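PDB 4PRK: 4-phosphoerythronate dehydrogenase from Lactobacillus jensenii, which probably catalyses the NAD-dependent interconversion of pyruvate and D-lactate, as a D-lactate dehydrogenase of the D-isomer-specific 2-hydroxyacid dehydrogenase family. Local coordinates for residues A[149-154]-A[203-208]. Residues are numbered along the deposited sequence; the frame is centred on the assembly and turned at random.
Sequences IGLIGV and SLHTPL
I152 and L204 pack side by side on one face of the parallel Rossmann-fold sheet, pointing the same way, with CG1 of I152 3.8 Å from CD2 of L204. On the other face, under helix 155-167, CD2 of L151 reaches CB of S203 at 4.0 Å and the H205 ring. G150 O accepts S203 N, and S203 O accepts I152 N. At the end of the paired strands, I152 O takes two donors from the loop that follows L204, on opposite faces of its carbonyl plane: H205 N at 2.8 Å, and T206 OG1 at 2.9 Å, the hydroxyl standing well above that plane. The packing is tight here, CB of H205 lying 3.4 Å from the carbonyl oxygens of G153 and V154. With CG anti to its carbonyl carbon (chi1 -59°), H205 turns its imidazole back toward S203, so that NE2 and OG of S203 share a 2.6 Å hydrogen bond that restrains the ring's rotation. A valine at T206 would probably leave I152 O with H205 N alone and the loop tied by one bond fewer. H205 and T206 are already partly exposed; P207 is exposed and, like L208, touches nothing on 149-154. G153 opens an apparent GxGxxG motif, and a side chain there would collide with H205 O and T206 OG1. The I152 carbonyl oxygen, held by backbone N-H and hydroxyl, thus fastens the loop after 201-204 against the start of the probable dinucleotide-binding turn.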
loop_
_atom_site.group_PDB
_atom_site.type_symbol
_atom_site.label_atom_id
_atom_site.label_comp_id
_atom_site.label_asym_id
_atom_site.label_seq_id
_atom_site.Cartn_x
_atom_site.Cartn_y
_atom_site.Cartn_z
ATOM N N ILE A 149 11.640 8.549 7.619
ATOM C CA ILE A 149 12.690 7.813 6.987
ATOM C C ILE A 149 13.404 8.830 6.161
ATOM O O ILE A 149 12.766 9.696 5.529
ATOM C CB ILE A 149 12.139 6.772 5.996
ATOM C CG1 ILE A 149 10.983 5.966 6.611
ATOM C CG2 ILE A 149 13.261 5.946 5.460
ATOM C CD1 ILE A 149 11.352 5.022 7.770
ATOM N N GLY A 150 14.727 8.743 6.153
ATOM C CA GLY A 150 15.543 9.654 5.373
ATOM C C GLY A 150 16.485 8.895 4.504
ATOM O O GLY A 150 17.274 8.042 4.972
ATOM N N LEU A 151 16.365 9.143 3.232
ATOM C CA LEU A 151 17.165 8.439 2.236
ATOM C C LEU A 151 18.242 9.372 1.658
ATOM O O LEU A 151 17.911 10.461 1.216
ATOM C CB LEU A 151 16.262 7.955 1.093
ATOM C CG LEU A 151 15.061 7.068 1.428
ATOM C CD1 LEU A 151 14.469 6.623 0.083
ATOM C CD2 LEU A 151 15.497 5.852 2.170
ATOM N N ILE A 152 19.504 8.940 1.618
ATOM C CA ILE A 152 20.568 9.760 1.011
ATOM C C ILE A 152 20.896 9.145 -0.314
ATOM O O ILE A 152 21.563 8.129 -0.371
ATOM C CB ILE A 152 21.845 9.795 1.854
ATOM C CG1 ILE A 152 21.540 10.221 3.295
ATOM C CG2 ILE A 152 22.830 10.794 1.232
ATOM C CD1 ILE A 152 20.767 11.513 3.375
ATOM N N GLY A 153 20.393 9.718 -1.388
ATOM C CA GLY A 153 20.311 8.971 -2.643
ATOM C C GLY A 153 19.010 8.166 -2.719
ATOM O O GLY A 153 18.449 7.767 -1.705
ATOM N N VAL A 154 18.511 7.954 -3.928
ATOM C CA VAL A 154 17.343 7.094 -4.146
ATOM C C VAL A 154 17.702 5.922 -5.069
ATOM O O VAL A 154 18.133 4.857 -4.583
ATOM C CB VAL A 154 16.177 7.926 -4.698
ATOM C CG1 VAL A 154 14.960 7.034 -4.927
ATOM C CG2 VAL A 154 15.879 9.065 -3.721
ATOM N N SER A 203 18.743 5.727 5.573
ATOM C CA SER A 203 19.240 4.663 4.759
ATOM C C SER A 203 19.965 5.211 3.580
ATOM O O SER A 203 19.460 6.135 2.942
ATOM C CB SER A 203 18.110 3.716 4.315
ATOM O OG SER A 203 18.660 2.708 3.479
ATOM N N LEU A 204 21.153 4.620 3.281
ATOM C CA LEU A 204 22.067 5.156 2.222
ATOM C C LEU A 204 21.922 4.487 0.853
ATOM O O LEU A 204 21.934 3.258 0.749
ATOM C CB LEU A 204 23.503 5.039 2.653
ATOM C CG LEU A 204 23.808 5.574 4.050
ATOM C CD1 LEU A 204 25.275 5.371 4.404
ATOM C CD2 LEU A 204 23.421 7.048 4.174
ATOM N N HIS A 205 21.852 5.310 -0.199
ATOM C CA HIS A 205 21.635 4.811 -1.550
ATOM C C HIS A 205 22.404 5.648 -2.554
ATOM O O HIS A 205 21.894 5.996 -3.588
ATOM C CB HIS A 205 20.134 4.763 -1.831
ATOM C CG HIS A 205 19.422 3.877 -0.859
ATOM N ND1 HIS A 205 19.547 2.512 -0.890
ATOM C CD2 HIS A 205 18.734 4.164 0.271
ATOM C CE1 HIS A 205 18.916 1.990 0.142
ATOM N NE2 HIS A 205 18.412 2.970 0.864
ATOM N N THR A 206 23.666 5.906 -2.235
ATOM C CA THR A 206 24.496 6.840 -2.976
ATOM C C THR A 206 25.627 6.026 -3.594
ATOM O O THR A 206 26.168 5.146 -2.941
ATOM C CB THR A 206 25.056 7.955 -2.042
ATOM O OG1 THR A 206 24.009 8.837 -1.671
ATOM C CG2 THR A 206 26.122 8.778 -2.708
ATOM N N PRO A 207 25.972 6.305 -4.873
ATOM C CA PRO A 207 27.126 5.611 -5.475
ATOM C C PRO A 207 28.383 6.034 -4.781
ATOM O O PRO A 207 28.503 7.183 -4.405
ATOM C CB PRO A 207 27.141 6.124 -6.927
ATOM C CG PRO A 207 26.353 7.357 -6.907
ATOM C CD PRO A 207 25.314 7.209 -5.831
ATOM N N LEU A 208 29.300 5.105 -4.580
ATOM C CA LEU A 208 30.622 5.438 -4.066
ATOM C C LEU A 208 31.416 6.062 -5.168
ATOM O O LEU A 208 31.630 5.457 -6.202
ATOM C CB LEU A 208 31.367 4.200 -3.579
ATOM C CG LEU A 208 32.800 4.517 -3.152
ATOM C CD1 LEU A 208 32.777 5.563 -2.044
ATOM C CD2 LEU A 208 33.550 3.262 -2.712
#